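DTDP-4-dehydrorhamnose reductase (Bacillus anthracis, PDB 3SC6) binds NADP and, as a dTDP-4-dehydrorhamnose reductase, interconverts dTDP-4-dehydro-6-deoxy-L-mannose and dTDP-6-deoxy-L-mannose in the rhamnose biosynthetic pathway. Local coordinates at residues Ala136-Val141 against Tyr148-Thr153; Asn162-Thr167 against Phe221-Lys226. All blocks are in the same frame, centred on the assembly; numbering follows the deposited sequence.

Contact 1: Ala136-Val141 against Tyr148-Thr153; sequences AGEQFV and YFIVRT. With NAP (NADP nicotinamide-adenine-dinucleotide phosphate), chain G.
Glu138 and Arg152 form a buried, side-on salt bridge in which each carboxylate oxygen takes its own nitrogen. Arg152 NH2 donates to Glu138 OE1 at 2.9 Å in a nearly straight bond, and Arg152 NE donates to Glu138 OE2 at 3.1 Å. Both oxygens are met on their syn sides and lie close to the guanidinium plane; the two planes are only 16° apart, so the pairing is nearly flat, though both nitrogens stand somewhat out of the carboxylate plane. The two side chains run roughly at right angles, Glu138 reaching out from the helix with an extended chain.

Ile150 packs against the Glu138 side chain, crossing it at about a right angle. Its CG2 lies 3.8 Å from Glu138 OE2, while its CD1 reaches Glu138 CB at 3.9 Å, so one isoleucine touches both the root and the end of the glutamate. About one helical turn on, Val141 CG1 meets Tyr148 CB at 3.8 Å. That methyl stands anti to the backbone N of Val141 (chi1 175°), which carries it toward the strand.

In the second shell, Ser105 OG is hydrogen-bonded to Glu138 OE2, and Arg152 NH1 to His211 NE2, which further restrains both charged groups. Beyond the bridge, Thr153 O approaches NAP C5N to 3.4 Å, placing the end of the segment beside the nicotinamide.

Segments 136-141 and 148-153 run nearly antiparallel (165°), their axes 10.0 Å apart at closest approach. Helix 129-144 thus packs on the Rossmann-fold sheet, where residues 148-153 run between strands 100-106 and 208-211; helix 76-97 touches Ala136 and Phe140, and helix 191-202 touches Phe149 and Val151.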
ATOM      1  N   ALA A 136      -5.174  -5.721 -12.806  1.00 47.69           N
ATOM      2  CA  ALA A 136      -5.761  -5.189 -14.025  1.00 47.85           C
ATOM      3  C   ALA A 136      -5.377  -3.717 -14.081  1.00 47.00           C
ATOM      4  O   ALA A 136      -5.137  -3.160 -15.149  1.00 46.50           O
ATOM      5  CB  ALA A 136      -7.277  -5.348 -14.011  1.00 48.77           C
ATOM      6  N   GLY A 137      -5.326  -3.092 -12.910  1.00 47.60           N
ATOM      7  CA  GLY A 137      -4.954  -1.687 -12.800  1.00 47.34           C
ATOM      8  C   GLY A 137      -3.515  -1.502 -13.249  1.00 46.83           C
ATOM      9  O   GLY A 137      -3.219  -0.590 -14.019  1.00 48.21           O
ATOM     10  N   GLU A 138      -2.621  -2.373 -12.777  1.00 46.34           N
ATOM     11  CA  GLU A 138      -1.205  -2.300 -13.146  1.00 46.13           C
ATOM     12  C   GLU A 138      -1.024  -2.427 -14.648  1.00 46.13           C
ATOM     13  O   GLU A 138      -0.219  -1.710 -15.246  1.00 45.76           O
ATOM     14  CB  GLU A 138      -0.400  -3.417 -12.487  1.00 46.63           C
ATOM     15  CG  GLU A 138      -0.342  -3.392 -10.975  1.00 47.99           C
ATOM     16  CD  GLU A 138       0.431  -4.580 -10.425  1.00 49.43           C
ATOM     17  OE1 GLU A 138       0.809  -5.464 -11.222  1.00 50.76           O
ATOM     18  OE2 GLU A 138       0.645  -4.644  -9.200  1.00 50.83           O
ATOM     19  N   GLN A 139      -1.763  -3.351 -15.258  1.00 46.06           N
ATOM     20  CA  GLN A 139      -1.661  -3.555 -16.696  1.00 45.92           C
ATOM     21  C   GLN A 139      -2.066  -2.310 -17.488  1.00 44.76           C
ATOM     22  O   GLN A 139      -1.376  -1.959 -18.439  1.00 44.63           O
ATOM     23  CB  GLN A 139      -2.435  -4.798 -17.144  1.00 47.36           C
ATOM     24  CG  GLN A 139      -1.918  -6.109 -16.531  1.00 50.71           C
ATOM     25  CD  GLN A 139      -0.461  -6.429 -16.896  1.00 53.95           C
ATOM     26  OE1 GLN A 139       0.142  -5.783 -17.752  1.00 57.91           O
ATOM     27  NE2 GLN A 139       0.091  -7.448 -16.257  1.00 55.79           N
ATOM     28  N   PHE A 140      -3.161  -1.633 -17.127  1.00 43.81           N
ATOM     29  CA  PHE A 140      -3.518  -0.432 -17.890  1.00 43.74           C
ATOM     30  C   PHE A 140      -2.425   0.618 -17.781  1.00 42.90           C
ATOM     31  O   PHE A 140      -2.216   1.381 -18.717  1.00 43.27           O
ATOM     32  CB  PHE A 140      -4.857   0.203 -17.512  1.00 44.41           C
ATOM     33  CG  PHE A 140      -6.061  -0.610 -17.872  1.00 44.23           C
ATOM     34  CD1 PHE A 140      -6.494  -0.662 -19.187  1.00 47.28           C
ATOM     35  CD2 PHE A 140      -6.846  -1.191 -16.897  1.00 44.72           C
ATOM     36  CE1 PHE A 140      -7.635  -1.374 -19.535  1.00 47.95           C
ATOM     37  CE2 PHE A 140      -7.997  -1.894 -17.238  1.00 46.20           C
ATOM     38  CZ  PHE A 140      -8.389  -1.983 -18.558  1.00 46.80           C
ATOM     39  N   VAL A 141      -1.735   0.665 -16.641  1.00 42.10           N
ATOM     40  CA  VAL A 141      -0.656   1.636 -16.446  1.00 41.10           C
ATOM     41  C   VAL A 141       0.512   1.344 -17.389  1.00 41.53           C
ATOM     42  O   VAL A 141       1.012   2.253 -18.054  1.00 41.87           O
ATOM     43  CB  VAL A 141      -0.159   1.681 -14.984  1.00 40.53           C
ATOM     44  CG1 VAL A 141       1.050   2.604 -14.857  1.00 40.06           C
ATOM     45  CG2 VAL A 141      -1.277   2.120 -14.053  1.00 39.12           C
ATOM     46  N   TYR A 148       6.456   5.371 -15.231  1.00 38.42           N
ATOM     47  CA  TYR A 148       5.770   4.942 -14.022  1.00 37.74           C
ATOM     48  C   TYR A 148       6.592   4.085 -13.074  1.00 37.69           C
ATOM     49  O   TYR A 148       7.641   3.553 -13.426  1.00 38.51           O
ATOM     50  CB  TYR A 148       4.535   4.117 -14.419  1.00 37.21           C
ATOM     51  CG  TYR A 148       4.900   2.911 -15.253  1.00 37.07           C
ATOM     52  CD1 TYR A 148       5.352   1.742 -14.655  1.00 39.50           C
ATOM     53  CD2 TYR A 148       4.794   2.934 -16.638  1.00 36.93           C
ATOM     54  CE1 TYR A 148       5.703   0.639 -15.408  1.00 38.91           C
ATOM     55  CE2 TYR A 148       5.140   1.826 -17.402  1.00 35.29           C
ATOM     56  CZ  TYR A 148       5.591   0.683 -16.775  1.00 37.33           C
ATOM     57  OH  TYR A 148       5.940  -0.428 -17.506  1.00 40.43           O
ATOM     58  N   PHE A 149       6.062   3.951 -11.867  1.00 37.65           N
ATOM     59  CA  PHE A 149       6.663   3.163 -10.819  1.00 37.79           C
ATOM     60  C   PHE A 149       5.539   2.372 -10.176  1.00 38.46           C
ATOM     61  O   PHE A 149       4.706   2.945  -9.473  1.00 37.92           O
ATOM     62  CB  PHE A 149       7.279   4.037  -9.723  1.00 37.79           C
ATOM     63  CG  PHE A 149       8.352   4.959 -10.195  1.00 36.03           C
ATOM     64  CD1 PHE A 149       9.665   4.552 -10.220  1.00 33.75           C
ATOM     65  CD2 PHE A 149       8.053   6.254 -10.568  1.00 34.61           C
ATOM     66  CE1 PHE A 149      10.658   5.412 -10.636  1.00 34.32           C
ATOM     67  CE2 PHE A 149       9.044   7.115 -10.980  1.00 33.74           C
ATOM     68  CZ  PHE A 149      10.345   6.694 -11.016  1.00 32.08           C
ATOM     69  N   ILE A 150       5.474   1.074 -10.440  1.00 39.87           N
ATOM     70  CA  ILE A 150       4.435   0.252  -9.835  1.00 40.48           C
ATOM     71  C   ILE A 150       5.045  -0.187  -8.515  1.00 40.94           C
ATOM     72  O   ILE A 150       6.002  -0.956  -8.501  1.00 41.97           O
ATOM     73  CB  ILE A 150       4.039  -0.952 -10.702  1.00 40.53           C
ATOM     74  CG1 ILE A 150       3.459  -0.470 -12.032  1.00 42.19           C
ATOM     75  CG2 ILE A 150       2.999  -1.784  -9.996  1.00 40.33           C
ATOM     76  CD1 ILE A 150       3.008  -1.583 -12.945  1.00 44.08           C
ATOM     77  N   VAL A 151       4.516   0.335  -7.412  1.00 41.38           N
ATOM     78  CA  VAL A 151       5.029  -0.002  -6.091  1.00 42.18           C
ATOM     79  C   VAL A 151       4.085  -0.896  -5.282  1.00 43.49           C
ATOM     80  O   VAL A 151       3.093  -0.434  -4.723  1.00 43.76           O
ATOM     81  CB  VAL A 151       5.344   1.280  -5.274  1.00 42.28           C
ATOM     82  CG1 VAL A 151       5.831   0.919  -3.881  1.00 40.41           C
ATOM     83  CG2 VAL A 151       6.384   2.135  -5.998  1.00 40.22           C
ATOM     84  N   ARG A 152       4.410  -2.183  -5.225  1.00 44.79           N
ATOM     85  CA  ARG A 152       3.617  -3.152  -4.483  1.00 45.86           C
ATOM     86  C   ARG A 152       4.077  -3.155  -3.037  1.00 47.03           C
ATOM     87  O   ARG A 152       5.278  -3.221  -2.766  1.00 46.55           O
ATOM     88  CB  ARG A 152       3.813  -4.536  -5.081  1.00 46.20           C
ATOM     89  CG  ARG A 152       3.308  -4.661  -6.488  1.00 46.91           C
ATOM     90  CD  ARG A 152       3.741  -5.953  -7.115  1.00 47.53           C
ATOM     91  NE  ARG A 152       3.247  -6.073  -8.478  1.00 47.29           N
ATOM     92  CZ  ARG A 152       3.620  -7.022  -9.326  1.00 48.56           C
ATOM     93  NH1 ARG A 152       4.556  -7.897  -8.978  1.00 50.92           N
ATOM     94  NH2 ARG A 152       3.111  -7.058 -10.549  1.00 48.68           N
ATOM     95  N   THR A 153       3.122  -3.074  -2.116  1.00 48.35           N
ATOM     96  CA  THR A 153       3.422  -3.075  -0.694  1.00 49.98           C
ATOM     97  C   THR A 153       2.451  -4.054  -0.037  1.00 51.40           C
ATOM     98  O   THR A 153       1.659  -4.687  -0.735  1.00 52.02           O
ATOM     99  CB  THR A 153       3.269  -1.685  -0.080  1.00 49.59           C
ATOM    100  OG1 THR A 153       3.719  -1.707   1.280  1.00 51.89           O
ATOM    101  CG2 THR A 153       1.819  -1.218  -0.159  1.00 49.77           C
TER
HETATM  102  PA  NAP G 285      -7.338   3.640   2.077  1.00 60.45           P
HETATM  103  O1A NAP G 285      -8.633   2.923   1.781  1.00 59.85           O
HETATM  104  O2A NAP G 285      -7.196   4.406   3.374  1.00 58.79           O
HETATM  105  O5B NAP G 285      -7.004   4.646   0.866  1.00 59.65           O
HETATM  106  C5B NAP G 285      -7.739   4.635  -0.354  1.00 59.18           C
HETATM  107  C4B NAP G 285      -8.416   5.989  -0.534  1.00 58.22           C
HETATM  108  O4B NAP G 285      -8.964   6.090  -1.859  1.00 57.98           O
HETATM  109  C3B NAP G 285      -9.565   6.194   0.452  1.00 57.50           C
HETATM  110  O3B NAP G 285      -9.389   7.381   1.229  1.00 55.08           O
HETATM  111  C2B NAP G 285     -10.795   6.318  -0.418  1.00 57.55           C
HETATM  112  O2B NAP G 285     -11.736   7.252   0.109  1.00 58.30           O
HETATM  113  C1B NAP G 285     -10.216   6.767  -1.754  1.00 56.91           C
HETATM  114  N9A NAP G 285     -11.157   6.538  -2.884  1.00 54.53           N
HETATM  115  C8A NAP G 285     -12.143   5.625  -2.964  1.00 52.90           C
HETATM  116  N7A NAP G 285     -12.781   5.777  -4.147  1.00 52.32           N
HETATM  117  C5A NAP G 285     -12.192   6.797  -4.798  1.00 51.54           C
HETATM  118  C6A NAP G 285     -12.416   7.454  -6.108  1.00 49.70           C
HETATM  119  N6A NAP G 285     -13.400   7.028  -6.936  1.00 48.31           N
HETATM  120  N1A NAP G 285     -11.607   8.482  -6.454  1.00 49.94           N
HETATM  121  C2A NAP G 285     -10.629   8.898  -5.625  1.00 52.23           C
HETATM  122  N3A NAP G 285     -10.414   8.314  -4.429  1.00 52.47           N
HETATM  123  C4A NAP G 285     -11.175   7.275  -3.998  1.00 52.90           C
HETATM  124  O3  NAP G 285      -6.127   2.576   1.961  1.00 61.63           O
HETATM  125  PN  NAP G 285      -4.572   3.014   1.842  1.00 61.32           P
HETATM  126  O1N NAP G 285      -3.744   1.958   2.536  1.00 62.92           O
HETATM  127  O2N NAP G 285      -4.409   4.471   2.200  1.00 59.73           O
HETATM  128  O5D NAP G 285      -4.298   2.890   0.266  1.00 65.90           O
HETATM  129  C5D NAP G 285      -2.971   2.986  -0.251  1.00 67.98           C
HETATM  130  C4D NAP G 285      -2.769   1.998  -1.399  1.00 68.93           C
HETATM  131  O4D NAP G 285      -2.013   0.863  -0.949  1.00 69.89           O
HETATM  132  C3D NAP G 285      -4.082   1.465  -1.967  1.00 68.88           C
HETATM  133  O3D NAP G 285      -4.132   1.683  -3.380  1.00 67.59           O
HETATM  134  C2D NAP G 285      -4.082  -0.017  -1.660  1.00 68.85           C
HETATM  135  O2D NAP G 285      -4.640  -0.750  -2.751  1.00 66.20           O
HETATM  136  C1D NAP G 285      -2.612  -0.350  -1.425  1.00 70.70           C
HETATM  137  N1N NAP G 285      -2.401  -1.444  -0.465  1.00 73.35           N
HETATM  138  C2N NAP G 285      -2.850  -1.332   0.797  1.00 75.20           C
HETATM  139  C3N NAP G 285      -2.654  -2.360   1.719  1.00 76.06           C
HETATM  140  C7N NAP G 285      -3.173  -2.205   3.124  1.00 76.52           C
HETATM  141  O7N NAP G 285      -3.822  -1.208   3.408  1.00 76.95           O
HETATM  142  N7N NAP G 285      -2.920  -3.141   4.037  1.00 77.08           N
HETATM  143  C4N NAP G 285      -1.978  -3.508   1.317  1.00 75.71           C
HETATM  144  C5N NAP G 285      -1.519  -3.598   0.014  1.00 74.59           C
HETATM  145  C6N NAP G 285      -1.742  -2.543  -0.864  1.00 74.04           C
HETATM  146  P2B NAP G 285     -13.100   6.742   0.802  1.00 58.86           P
HETATM  147  O1X NAP G 285     -13.645   7.997   1.438  1.00 60.87           O
HETATM  148  O2X NAP G 285     -13.936   6.213  -0.339  1.00 60.63           O
HETATM  149  O3X NAP G 285     -12.653   5.684   1.780  1.00 57.85           O

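Contact 2: Asn162-Thr167 against Phe221-Lys226; sequences NNFVKT and FEFAKK
The N-terminal turn of helix 164-172 meets the first turns of helix 220-231 in a small apolar helix-helix interface, with Phe164 and Phe223 at its centre. Phe164 CD2 comes within 3.4 Å of Phe223 CE2, and the ring centroids are 5.6 Å apart with planes inclined at 33°. The rings meet rim to rim, neither lying over the other's face: Phe164 CD2 sits at the edge of the Phe223 ring, near its plane. With CG anti to the backbone N (chi1 -177°) the Phe164 ring reaches out toward helix 220-231, and the two phenylalanines pass alongside each other, pointing opposite ways.

Two smaller contacts extend the interface. Val165 CG2 lies 3.6 Å from Phe223 CZ, the valine crossing that side chain at about a right angle, and Ala224 CB approaches the edge of the Phe164 ring at CZ, 4.2 Å away. No hydrogen bond links the segments. Val165 and Ala224 give the nearest pair of CA atoms, 7.8 Å apart.

The contact joins helices beyond the main Rossmann strands, in a region that probably contributes to the substrate-binding part, as the RmlD family name suggests. The start of helix 164-172 is fixed by an N-cap. Asn163 OD1 accepts from Lys166 N at 2.7 Å, with an N-H...O angle of 165°. Asn163 O takes two donors, Thr167 N as part of the helix and Thr167 OG1 at 3.0 Å, the latter from above the carbonyl plane. These bonds hold the turn that bears Phe164 and Val165.

Around the aromatic pair, the Trp220 ring also meets Phe164. Leu277 of helix 273-283 touches both Val165 and Phe223, while Tyr157 of strand 148-157 packs against Val165 and Asn163.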
ATOM      1  N   ASN A 162      -7.832   3.861  10.943  1.00 69.94           N
ATOM      2  CA  ASN A 162      -7.782   2.658  11.755  1.00 69.93           C
ATOM      3  C   ASN A 162      -6.821   1.666  11.130  1.00 68.08           C
ATOM      4  O   ASN A 162      -6.644   1.647   9.916  1.00 67.42           O
ATOM      5  CB  ASN A 162      -9.167   2.013  11.876  1.00 70.92           C
ATOM      6  CG  ASN A 162     -10.183   2.921  12.547  1.00 73.83           C
ATOM      7  OD1 ASN A 162      -9.860   4.031  12.976  1.00 77.54           O
ATOM      8  ND2 ASN A 162     -11.419   2.449  12.647  1.00 76.00           N
ATOM      9  N   ASN A 163      -6.191   0.854  11.966  1.00 67.59           N
ATOM     10  CA  ASN A 163      -5.251  -0.150  11.499  1.00 66.49           C
ATOM     11  C   ASN A 163      -5.091  -1.221  12.571  1.00 66.83           C
ATOM     12  O   ASN A 163      -5.613  -1.082  13.680  1.00 67.60           O
ATOM     13  CB  ASN A 163      -3.914   0.489  11.104  1.00 65.93           C
ATOM     14  CG  ASN A 163      -3.233   1.195  12.257  1.00 67.64           C
ATOM     15  OD1 ASN A 163      -3.534   0.945  13.420  1.00 71.55           O
ATOM     16  ND2 ASN A 163      -2.277   2.053  11.937  1.00 68.38           N
ATOM     17  N   PHE A 164      -4.376  -2.289  12.244  1.00 66.28           N
ATOM     18  CA  PHE A 164      -4.171  -3.382  13.188  1.00 66.58           C
ATOM     19  C   PHE A 164      -3.397  -2.967  14.438  1.00 67.08           C
ATOM     20  O   PHE A 164      -3.645  -3.496  15.509  1.00 68.57           O
ATOM     21  CB  PHE A 164      -3.472  -4.550  12.491  1.00 66.26           C
ATOM     22  CG  PHE A 164      -3.275  -5.759  13.368  1.00 67.48           C
ATOM     23  CD1 PHE A 164      -4.253  -6.740  13.441  1.00 67.91           C
ATOM     24  CD2 PHE A 164      -2.108  -5.928  14.098  1.00 67.30           C
ATOM     25  CE1 PHE A 164      -4.073  -7.857  14.235  1.00 68.33           C
ATOM     26  CE2 PHE A 164      -1.923  -7.044  14.894  1.00 67.43           C
ATOM     27  CZ  PHE A 164      -2.904  -8.009  14.962  1.00 68.34           C
ATOM     28  N   VAL A 165      -2.470  -2.025  14.321  1.00 66.84           N
ATOM     29  CA  VAL A 165      -1.708  -1.607  15.496  1.00 67.75           C
ATOM     30  C   VAL A 165      -2.580  -0.821  16.483  1.00 68.99           C
ATOM     31  O   VAL A 165      -2.515  -1.060  17.689  1.00 69.58           O
ATOM     32  CB  VAL A 165      -0.464  -0.799  15.122  1.00 67.47           C
ATOM     33  CG1 VAL A 165       0.259  -0.337  16.375  1.00 68.19           C
ATOM     34  CG2 VAL A 165       0.458  -1.637  14.258  1.00 67.02           C
ATOM     35  N   LYS A 166      -3.389   0.111  15.977  1.00 69.15           N
ATOM     36  CA  LYS A 166      -4.267   0.906  16.845  1.00 70.43           C
ATOM     37  C   LYS A 166      -5.338   0.029  17.499  1.00 70.75           C
ATOM     38  O   LYS A 166      -5.738   0.281  18.630  1.00 71.66           O
ATOM     39  CB  LYS A 166      -4.959   2.035  16.074  1.00 70.66           C
ATOM     40  CG  LYS A 166      -4.052   3.110  15.483  1.00 70.98           C
ATOM     41  CD  LYS A 166      -4.904   4.142  14.729  1.00 71.89           C
ATOM     42  CE  LYS A 166      -4.080   5.249  14.101  1.00 71.10           C
ATOM     43  NZ  LYS A 166      -3.325   6.023  15.110  1.00 74.64           N
ATOM     44  N   THR A 167      -5.807  -0.987  16.777  1.00 70.24           N
ATOM     45  CA  THR A 167      -6.833  -1.891  17.299  1.00 71.02           C
ATOM     46  C   THR A 167      -6.334  -2.687  18.508  1.00 72.16           C
ATOM     47  O   THR A 167      -7.048  -2.811  19.503  1.00 73.31           O
ATOM     48  CB  THR A 167      -7.361  -2.856  16.209  1.00 70.39           C
ATOM     49  OG1 THR A 167      -7.971  -2.101  15.154  1.00 69.63           O
ATOM     50  CG2 THR A 167      -8.394  -3.807  16.782  1.00 70.29           C
ATOM     51  N   PHE A 221      -0.088 -12.793  14.770  1.00 69.79           N
ATOM     52  CA  PHE A 221       0.135 -13.288  16.121  1.00 71.50           C
ATOM     53  C   PHE A 221       1.455 -12.759  16.704  1.00 71.88           C
ATOM     54  O   PHE A 221       1.448 -12.099  17.745  1.00 71.98           O
ATOM     55  CB  PHE A 221       0.094 -14.817  16.102  1.00 73.22           C
ATOM     56  CG  PHE A 221       0.348 -15.458  17.430  1.00 75.39           C
ATOM     57  CD1 PHE A 221      -0.677 -15.608  18.346  1.00 77.62           C
ATOM     58  CD2 PHE A 221       1.598 -15.975  17.735  1.00 77.53           C
ATOM     59  CE1 PHE A 221      -0.452 -16.217  19.565  1.00 79.48           C
ATOM     60  CE2 PHE A 221       1.830 -16.591  18.948  1.00 79.95           C
ATOM     61  CZ  PHE A 221       0.802 -16.712  19.867  1.00 80.75           C
ATOM     62  N   GLU A 222       2.576 -13.043  16.038  1.00 72.05           N
ATOM     63  CA  GLU A 222       3.890 -12.575  16.509  1.00 72.92           C
ATOM     64  C   GLU A 222       3.940 -11.055  16.497  1.00 71.55           C
ATOM     65  O   GLU A 222       4.576 -10.429  17.349  1.00 71.58           O
ATOM     66  CB  GLU A 222       5.015 -13.115  15.630  1.00 73.58           C
ATOM     67  CG  GLU A 222       5.155 -14.620  15.633  1.00 77.14           C
ATOM     68  CD  GLU A 222       6.260 -15.105  14.709  1.00 80.33           C
ATOM     69  OE1 GLU A 222       6.861 -14.269  13.992  1.00 77.82           O
ATOM     70  OE2 GLU A 222       6.518 -16.329  14.689  1.00 85.09           O
ATOM     71  N   PHE A 223       3.276 -10.472  15.508  1.00 70.27           N
ATOM     72  CA  PHE A 223       3.219  -9.031  15.359  1.00 69.35           C
ATOM     73  C   PHE A 223       2.438  -8.477  16.540  1.00 69.45           C
ATOM     74  O   PHE A 223       2.861  -7.512  17.174  1.00 69.49           O
ATOM     75  CB  PHE A 223       2.593  -8.678  14.000  1.00 68.38           C
ATOM     76  CG  PHE A 223       2.489  -7.206  13.725  1.00 67.05           C
ATOM     77  CD1 PHE A 223       3.620  -6.466  13.442  1.00 67.39           C
ATOM     78  CD2 PHE A 223       1.258  -6.595  13.608  1.00 66.79           C
ATOM     79  CE1 PHE A 223       3.534  -5.126  13.156  1.00 66.69           C
ATOM     80  CE2 PHE A 223       1.167  -5.254  13.305  1.00 66.66           C
ATOM     81  CZ  PHE A 223       2.306  -4.521  13.080  1.00 66.43           C
ATOM     82  N   ALA A 224       1.320  -9.123  16.861  1.00 69.33           N
ATOM     83  CA  ALA A 224       0.488  -8.702  17.976  1.00 69.44           C
ATOM     84  C   ALA A 224       1.318  -8.679  19.258  1.00 70.55           C
ATOM     85  O   ALA A 224       1.341  -7.671  19.961  1.00 70.15           O
ATOM     86  CB  ALA A 224      -0.708  -9.625  18.129  1.00 69.35           C
ATOM     87  N   LYS A 225       2.005  -9.785  19.556  1.00 71.87           N
ATOM     88  CA  LYS A 225       2.836  -9.858  20.764  1.00 73.65           C
ATOM     89  C   LYS A 225       3.820  -8.715  20.857  1.00 73.90           C
ATOM     90  O   LYS A 225       3.899  -8.032  21.879  1.00 74.95           O
ATOM     91  CB  LYS A 225       3.657 -11.152  20.837  1.00 74.72           C
ATOM     92  CG  LYS A 225       2.901 -12.451  20.990  1.00 75.80           C
ATOM     93  CD  LYS A 225       3.914 -13.601  21.076  1.00 77.60           C
ATOM     94  CE  LYS A 225       3.260 -14.949  21.290  1.00 78.40           C
ATOM     95  NZ  LYS A 225       2.502 -15.025  22.566  1.00 79.39           N
ATOM     96  N   LYS A 226       4.577  -8.510  19.788  1.00 73.65           N
ATOM     97  CA  LYS A 226       5.568  -7.452  19.776  1.00 74.43           C
ATOM     98  C   LYS A 226       4.969  -6.037  19.856  1.00 74.01           C
ATOM     99  O   LYS A 226       5.662  -5.096  20.244  1.00 74.82           O
ATOM    100  CB  LYS A 226       6.566  -7.651  18.631  1.00 74.34           C
ATOM    101  CG  LYS A 226       7.678  -6.620  18.598  1.00 74.93           C
ATOM    102  CD  LYS A 226       8.791  -7.001  17.633  1.00 75.37           C
ATOM    103  CE  LYS A 226       9.490  -8.299  18.081  1.00 76.34           C
ATOM    104  NZ  LYS A 226      10.601  -8.697  17.173  1.00 78.18           N
TER

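Contacts 1 and 2 are in series: contact 1 closes at Thr153, and strand 148-157 is followed, after a short connection, by helix 164-172 of contact 2. They lie on opposite sides of the chain's centre, their own centres 28 Å apart and their nearest atoms about 12 Å apart, so they do not touch. Contact 1 reaches the bound NADP through Thr153 of the ligand pocket, whereas the Phe164 side chain of contact 2 is about 9 Å from it. Helix 129-144, which supplies residues 136-141 of contact 1, also carries Tyr130 and Lys134, both hydrogen-bonded to NADP; contact 2 instead joins two helices farther along the chain.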